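Local coordinates for protein HNH endonuclease (Geobacter metallireducens, PDB 4H9D) that probably nicks DNA as a manganese-dependent HNH endonuclease and carries a zinc ion held by four cysteines, at residues 37-42 / 68-73; 18-23 / 62-67; 11-16 / 57-62. One frame throughout, in Å; residues are numbered along the deposited sequence.

Contact 1. Residues 37-42 / 68-73; sequences ICHYCG and NVVPAC. With ZN (zinc ion), chain D.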
# COMPACT_ATOMS: atom_id res chain seq x y z
N ILE A 37 -13.06 16.35 -19.11
CA ILE A 37 -11.94 15.61 -19.70
C ILE A 37 -10.91 15.24 -18.63
O ILE A 37 -10.45 16.11 -17.89
CB ILE A 37 -11.24 16.44 -20.78
CG1 ILE A 37 -12.19 16.65 -21.96
CG2 ILE A 37 -9.97 15.73 -21.23
CD1 ILE A 37 -12.72 15.37 -22.59
N CYS A 38 -10.57 13.96 -18.53
CA CYS A 38 -9.58 13.52 -17.56
C CYS A 38 -8.20 13.81 -18.13
O CYS A 38 -7.87 13.39 -19.24
CB CYS A 38 -9.71 12.02 -17.31
SG CYS A 38 -8.35 11.37 -16.35
N HIS A 39 -7.38 14.53 -17.38
CA HIS A 39 -6.06 14.91 -17.87
C HIS A 39 -5.11 13.79 -18.23
O HIS A 39 -4.29 13.94 -19.14
CB HIS A 39 -5.39 15.83 -16.86
CG HIS A 39 -4.08 16.36 -17.33
ND1 HIS A 39 -2.87 15.90 -16.85
CD2 HIS A 39 -3.78 17.29 -18.27
CE1 HIS A 39 -1.88 16.52 -17.47
NE2 HIS A 39 -2.41 17.37 -18.34
N TYR A 40 -5.23 12.66 -17.53
CA TYR A 40 -4.35 11.53 -17.78
C TYR A 40 -4.81 10.65 -18.93
O TYR A 40 -4.07 10.47 -19.89
CB TYR A 40 -4.18 10.70 -16.49
CG TYR A 40 -3.52 11.51 -15.40
CD1 TYR A 40 -2.20 11.99 -15.57
CD2 TYR A 40 -4.22 11.88 -14.24
CE1 TYR A 40 -1.60 12.82 -14.62
CE2 TYR A 40 -3.63 12.72 -13.28
CZ TYR A 40 -2.32 13.18 -13.48
OH TYR A 40 -1.72 14.01 -12.57
N CYS A 41 -6.03 10.13 -18.87
CA CYS A 41 -6.49 9.28 -19.96
C CYS A 41 -7.25 9.98 -21.09
O CYS A 41 -7.50 9.38 -22.12
CB CYS A 41 -7.32 8.11 -19.42
SG CYS A 41 -8.83 8.56 -18.57
N GLY A 42 -7.59 11.25 -20.91
CA GLY A 42 -8.28 11.98 -21.96
C GLY A 42 -9.70 11.49 -22.23
O GLY A 42 -10.35 11.91 -23.19
N ASN A 68 -0.04 23.44 -11.71
CA ASN A 68 0.23 22.14 -11.13
C ASN A 68 -1.06 21.36 -10.79
O ASN A 68 -1.03 20.20 -10.40
CB ASN A 68 1.11 22.34 -9.88
CG ASN A 68 1.58 21.05 -9.28
OD1 ASN A 68 2.05 20.15 -10.00
ND2 ASN A 68 1.49 20.95 -7.96
N VAL A 69 -2.19 22.03 -10.93
CA VAL A 69 -3.46 21.39 -10.65
C VAL A 69 -4.05 20.90 -11.96
O VAL A 69 -3.88 21.53 -13.01
CB VAL A 69 -4.39 22.39 -9.93
CG1 VAL A 69 -5.82 22.14 -10.28
CG2 VAL A 69 -4.20 22.25 -8.42
N VAL A 70 -4.74 19.77 -11.90
CA VAL A 70 -5.31 19.14 -13.08
C VAL A 70 -6.49 18.22 -12.71
O VAL A 70 -6.51 17.63 -11.61
CB VAL A 70 -4.19 18.34 -13.76
CG1 VAL A 70 -4.39 16.86 -13.52
CG2 VAL A 70 -4.13 18.67 -15.20
N PRO A 71 -7.49 18.07 -13.61
CA PRO A 71 -8.66 17.21 -13.35
C PRO A 71 -8.34 15.75 -13.64
O PRO A 71 -7.76 15.45 -14.67
CB PRO A 71 -9.72 17.72 -14.33
CG PRO A 71 -9.08 18.93 -15.03
CD PRO A 71 -7.60 18.69 -14.93
N ALA A 72 -8.73 14.84 -12.75
CA ALA A 72 -8.46 13.43 -13.00
C ALA A 72 -9.63 12.56 -12.55
O ALA A 72 -10.33 12.89 -11.60
CB ALA A 72 -7.19 13.01 -12.28
N CYS A 73 -9.84 11.45 -13.25
CA CYS A 73 -10.91 10.50 -12.93
C CYS A 73 -10.44 9.57 -11.81
O CYS A 73 -9.24 9.42 -11.57
CB CYS A 73 -11.30 9.67 -14.15
SG CYS A 73 -10.12 8.34 -14.58
ZN ZN D . -8.45 9.05 -16.34
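The zinc end of this contact is its tight side. SG of Cys38 and SG of Cys41 each lie 2.3 Å from ZN, SG of Cys73 comes in from segment 68-73, and Cys76 from helix 74-82 completes the four-cysteine site. SG of Cys38, swung anti to its own backbone N (chi1 170°), does double duty: besides binding the metal it accepts a hydrogen bond from Cys73 N across the contact, at 3.4 Å from N to SG, and weak ones from the amides of Tyr40 and Cys41 in its own turn. That turn is the knuckle of the CxxC motif, closed by Gly42 N on Cys38 O, with Gly42 taking up the positive phi. Next along, His39 N points almost straight at Pro71 O (2.9 Å, 165° at the hydrogen) in the carbonyl plane. The Tyr40 ring offers its edge to Ala72, with CE2 3.7 Å from Ala72 CB, while its hydroxyl is hydrogen-bonded to Asp53 on strand 50-54.

The solvent side lies at His39, whose imidazole is exposed although Val70 CG2 covers one face in a CH-pi contact, the two side chains crossing at about a right angle. CG1, the other branch of Val70, lies near Tyr40 OH. An alanine at Val70 would remove both methyls and would probably leave that face of the imidazole without this cover and the Tyr40 ring less well packed.

Cys73 also stands at the N-cap of helix 74-82, its side chain capping a backbone N there, so one residue both binds the metal and caps the helix. The amides directed at Cys38 SG would be expected to stabilise negative charge on that sulfur and so favour a bound thiolate; with four cysteines filling its coordination, the zinc is probably structural.

Contact 2. Residues 18-23 / 62-67; sequences EKAREL and GKSTRG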
# COMPACT_ATOMS: atom_id res chain seq x y z
N GLU A 18 -4.92 24.32 1.69
CA GLU A 18 -5.94 25.34 1.86
C GLU A 18 -6.12 26.08 0.55
O GLU A 18 -7.24 26.29 0.11
CB GLU A 18 -5.54 26.33 2.95
CG GLU A 18 -5.95 25.93 4.35
CD GLU A 18 -5.55 26.97 5.38
OE1 GLU A 18 -5.94 28.15 5.23
OE2 GLU A 18 -4.83 26.60 6.34
N LYS A 19 -5.02 26.48 -0.07
CA LYS A 19 -5.11 27.16 -1.35
C LYS A 19 -5.80 26.22 -2.34
O LYS A 19 -6.50 26.67 -3.25
CB LYS A 19 -3.71 27.51 -1.85
CG LYS A 19 -2.99 28.53 -0.98
CD LYS A 19 -1.51 28.54 -1.29
CE LYS A 19 -1.30 28.76 -2.78
NZ LYS A 19 -0.08 28.04 -3.26
N ALA A 20 -5.62 24.91 -2.17
CA ALA A 20 -6.25 23.94 -3.05
C ALA A 20 -7.77 24.00 -2.86
O ALA A 20 -8.53 24.12 -3.82
CB ALA A 20 -5.75 22.54 -2.75
N ARG A 21 -8.20 23.93 -1.60
CA ARG A 21 -9.61 23.99 -1.25
C ARG A 21 -10.26 25.24 -1.83
O ARG A 21 -11.43 25.25 -2.18
CB ARG A 21 -9.78 23.98 0.26
CG ARG A 21 -9.60 22.62 0.90
CD ARG A 21 -9.38 22.78 2.40
NE ARG A 21 -10.10 23.93 2.95
CZ ARG A 21 -9.83 24.52 4.11
NH1 ARG A 21 -8.85 24.05 4.88
NH2 ARG A 21 -10.53 25.58 4.50
N GLU A 22 -9.48 26.31 -1.91
CA GLU A 22 -9.99 27.57 -2.44
C GLU A 22 -9.99 27.50 -3.95
O GLU A 22 -10.88 28.02 -4.60
CB GLU A 22 -9.09 28.72 -1.99
CG GLU A 22 -9.65 30.10 -2.21
CD GLU A 22 -10.68 30.47 -1.15
OE1 GLU A 22 -10.56 29.96 -0.01
OE2 GLU A 22 -11.59 31.27 -1.44
N LEU A 23 -8.96 26.86 -4.51
CA LEU A 23 -8.84 26.77 -5.95
C LEU A 23 -9.90 25.85 -6.50
O LEU A 23 -10.36 26.03 -7.63
CB LEU A 23 -7.44 26.27 -6.33
CG LEU A 23 -7.02 26.21 -7.81
CD1 LEU A 23 -7.16 27.57 -8.47
CD2 LEU A 23 -5.58 25.74 -7.89
N GLY A 62 5.25 20.29 -4.65
CA GLY A 62 4.28 20.89 -5.55
C GLY A 62 3.32 21.90 -4.92
O GLY A 62 2.95 21.80 -3.74
N LYS A 63 2.91 22.87 -5.73
CA LYS A 63 2.00 23.91 -5.26
C LYS A 63 0.56 23.72 -5.78
O LYS A 63 0.33 22.97 -6.73
CB LYS A 63 2.51 25.28 -5.70
CG LYS A 63 3.91 25.57 -5.20
CD LYS A 63 3.96 25.44 -3.69
CE LYS A 63 5.38 25.46 -3.15
NZ LYS A 63 6.07 26.72 -3.52
N SER A 64 -0.39 24.38 -5.12
CA SER A 64 -1.77 24.32 -5.55
C SER A 64 -1.98 25.54 -6.44
O SER A 64 -2.31 26.62 -5.95
CB SER A 64 -2.71 24.39 -4.35
OG SER A 64 -2.65 23.19 -3.59
N THR A 65 -1.73 25.39 -7.73
CA THR A 65 -1.89 26.49 -8.68
C THR A 65 -2.43 25.91 -9.97
O THR A 65 -2.29 24.71 -10.22
CB THR A 65 -0.55 27.20 -8.98
OG1 THR A 65 0.30 26.34 -9.75
CG2 THR A 65 0.17 27.56 -7.69
N ARG A 66 -3.06 26.75 -10.80
CA ARG A 66 -3.63 26.30 -12.06
C ARG A 66 -2.66 25.43 -12.85
O ARG A 66 -3.06 24.45 -13.49
CB ARG A 66 -4.04 27.49 -12.91
CG ARG A 66 -5.23 28.25 -12.37
CD ARG A 66 -5.62 29.37 -13.29
NE ARG A 66 -4.66 30.46 -13.27
CZ ARG A 66 -4.80 31.58 -13.98
NH1 ARG A 66 -5.86 31.74 -14.75
NH2 ARG A 66 -3.89 32.55 -13.89
N GLY A 67 -1.38 25.80 -12.79
CA GLY A 67 -0.36 25.05 -13.51
C GLY A 67 -0.10 23.62 -13.02
O GLY A 67 0.05 22.70 -13.82
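Ser64 faces the helix head-on, and the arrangement is best read from the way its short side chain is turned. OG stands anti to the carbonyl carbon (chi1 -71°), which carries it against the methyl of Ala20, 3.3 Å from OG to Ala20 CB, while Ser64 CB rests over the Ala20 backbone, 3.7 Å from Ala20 N. The hydroxyl is satisfied from outside the two segments by hydrogen bonds to Glu16 O, in the preceding turn of the same helix, and to His54 NE2 on strand 50-54; it is therefore a buried polar link between helix and strand, set beside an alanine small enough to let the backbones approach to 5.1 Å between Ala20 CA and Ser64 CA.

The residues meeting the loop, Lys19, Ala20 and Leu23, share one face of helix 10-24. This helix lies against the connection between the two antiparallel strands of the ββα-metal fold.

Lys19 runs alongside Ser64: its CB is 4.1 Å from Ser64 CB, and bends at chi3 and chi4 bring NZ back over the loop. The ammonium group stays 3.8 Å from Ser64 O, Lys19 NZ being paired instead with Glu16 in a salt bridge. Leu23, one turn further on, extends anti to its backbone N (chi1 -174°) and lays CD2 on the loop backbone, 3.8 Å from Thr65 C. Its other methyl, CD1, reaches the aliphatic CG of Arg66 at 4.4 Å, and the guanidinium of that arginine makes a cation-pi contact with Trp28.

Contact 3. Residues 11-16 / 57-62; sequences QEVKRE and PVVRGG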
# COMPACT_ATOMS: atom_id res chain seq x y z
N GLN A 11 3.56 22.87 7.75
CA GLN A 11 3.00 24.21 7.68
C GLN A 11 2.78 24.43 6.17
O GLN A 11 1.74 24.93 5.73
CB GLN A 11 4.00 25.22 8.23
CG GLN A 11 5.28 25.31 7.39
CD GLN A 11 6.47 25.92 8.11
OE1 GLN A 11 6.87 25.46 9.18
NE2 GLN A 11 7.05 26.96 7.50
N GLU A 12 3.79 24.04 5.38
CA GLU A 12 3.74 24.18 3.93
C GLU A 12 2.65 23.28 3.34
O GLU A 12 1.94 23.69 2.43
CB GLU A 12 5.09 23.82 3.31
CG GLU A 12 6.22 24.86 3.51
CD GLU A 12 7.62 24.31 3.16
OE1 GLU A 12 8.14 23.46 3.91
OE2 GLU A 12 8.19 24.74 2.13
N VAL A 13 2.52 22.07 3.86
CA VAL A 13 1.52 21.15 3.32
C VAL A 13 0.11 21.66 3.54
O VAL A 13 -0.72 21.59 2.63
CB VAL A 13 1.64 19.72 3.93
CG1 VAL A 13 0.45 18.87 3.50
CG2 VAL A 13 2.94 19.06 3.45
N LYS A 14 -0.17 22.18 4.73
CA LYS A 14 -1.50 22.71 5.01
C LYS A 14 -1.73 23.90 4.11
O LYS A 14 -2.75 24.00 3.44
CB LYS A 14 -1.60 23.18 6.46
CG LYS A 14 -2.04 22.12 7.46
CD LYS A 14 -2.34 22.78 8.80
CE LYS A 14 -3.31 23.96 8.62
NZ LYS A 14 -3.56 24.73 9.87
N ARG A 15 -0.76 24.80 4.11
CA ARG A 15 -0.82 26.01 3.31
C ARG A 15 -1.27 25.71 1.90
O ARG A 15 -2.08 26.45 1.33
CB ARG A 15 0.56 26.68 3.29
CG ARG A 15 0.62 27.93 2.43
CD ARG A 15 -0.38 28.96 2.90
NE ARG A 15 -0.47 30.08 1.97
CZ ARG A 15 -1.36 31.07 2.07
NH1 ARG A 15 -2.24 31.08 3.07
NH2 ARG A 15 -1.35 32.05 1.18
N GLU A 16 -0.74 24.63 1.33
CA GLU A 16 -1.08 24.22 -0.03
C GLU A 16 -2.43 23.54 -0.07
O GLU A 16 -3.14 23.64 -1.07
CB GLU A 16 -0.03 23.26 -0.60
CG GLU A 16 1.22 23.95 -1.09
CD GLU A 16 0.94 25.30 -1.71
OE1 GLU A 16 0.86 26.28 -0.95
OE2 GLU A 16 0.77 25.39 -2.95
N PRO A 57 2.97 16.26 -6.56
CA PRO A 57 2.36 16.12 -5.24
C PRO A 57 2.77 17.23 -4.29
O PRO A 57 3.87 17.76 -4.37
CB PRO A 57 2.85 14.76 -4.77
CG PRO A 57 2.95 13.99 -6.02
CD PRO A 57 3.57 14.98 -6.99
N VAL A 58 1.87 17.59 -3.37
CA VAL A 58 2.15 18.64 -2.39
C VAL A 58 3.29 18.22 -1.45
O VAL A 58 4.13 19.04 -1.09
CB VAL A 58 0.86 18.98 -1.56
CG1 VAL A 58 1.19 19.92 -0.41
CG2 VAL A 58 -0.16 19.63 -2.46
N VAL A 59 3.31 16.95 -1.05
CA VAL A 59 4.35 16.45 -0.16
C VAL A 59 5.68 16.32 -0.88
O VAL A 59 6.70 15.98 -0.28
CB VAL A 59 3.97 15.08 0.47
CG1 VAL A 59 2.75 15.23 1.33
CG2 VAL A 59 3.72 14.04 -0.62
N ARG A 60 5.68 16.58 -2.19
CA ARG A 60 6.91 16.54 -2.96
C ARG A 60 7.27 17.95 -3.35
O ARG A 60 8.04 18.16 -4.29
CB ARG A 60 6.77 15.67 -4.21
CG ARG A 60 6.84 14.19 -3.91
CD ARG A 60 7.95 13.93 -2.91
NE ARG A 60 7.97 12.56 -2.41
CZ ARG A 60 7.73 12.21 -1.15
NH1 ARG A 60 7.46 13.13 -0.24
NH2 ARG A 60 7.79 10.93 -0.81
N GLY A 61 6.71 18.93 -2.64
CA GLY A 61 6.99 20.32 -2.93
C GLY A 61 6.01 21.04 -3.85
O GLY A 61 5.96 22.27 -3.83
N GLY A 62 5.25 20.29 -4.65
CA GLY A 62 4.28 20.89 -5.55
C GLY A 62 3.32 21.90 -4.92
O GLY A 62 2.95 21.80 -3.74
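With chi1 near 172°, Val58 places CG1 anti to its backbone N and drives that methyl between Val13 and Glu16 of the helix. Val13 has nearly the same torsion, so Val58 CG1 comes up to the flank of Val13 CG1, at 4.1 Å (Val13 CG1 to Val58 CG1), the two side chains crossing obliquely. Glu16 instead sets CG anti to the carbonyl carbon and bends at chi2 (-35°), presenting its methylene groups rather than its carboxylate: Glu16 CB is 3.6 Å from Val58 CG1, and Glu16 CG packs 3.8 Å from Gly62 O. The carboxylate end turns to Lys19, with OE2 in a salt bridge.

The loop that delivers Val58 is a short 3-10 turn closed by the two bonds of a Schellman motif, Gly62 N to Pro57 O (2.9 Å) and Gly61 N to Val58 O (3.0 Å). Gly61 supplies the positive phi that the motif requires, and at Gly62 a side chain would run into Pro57 O, which also accepts from Arg60 N. This turn belongs to the connection between the strands of the ββα-metal fold.

Val59 adds a looser touch, CG1 lying 4.4 Å from Val13 CG2, and also packs on Pro46 of the second subunit. Arg60 NH1 approaches Val59 O from above the carbonyl plane at 2.9 Å, while its NH2 forms a salt bridge to Glu48 of the second subunit.

From the N terminus, helix 10-24 comes first and supplies 11-16 to contact 3 and 18-23 to contact 2; the cysteine turn 37-42 of contact 1 follows. The partners then appear in the same order, 57-62, 62-67 and 68-73, so each contact closes its loop across the others: all three cross and none nests. Forty residues separate the segments of contact 3, 38 those of contact 2 and 25 those of contact 1. Contacts 2 and 3 share Gly62 and bind the helix to the connection between the strands, whereas contact 1 joins the zinc turn to strand 69-73. Contacts 1 and 2 meet where Asn68 ND2 reaches Lys63 O and Val69 packs on Leu23.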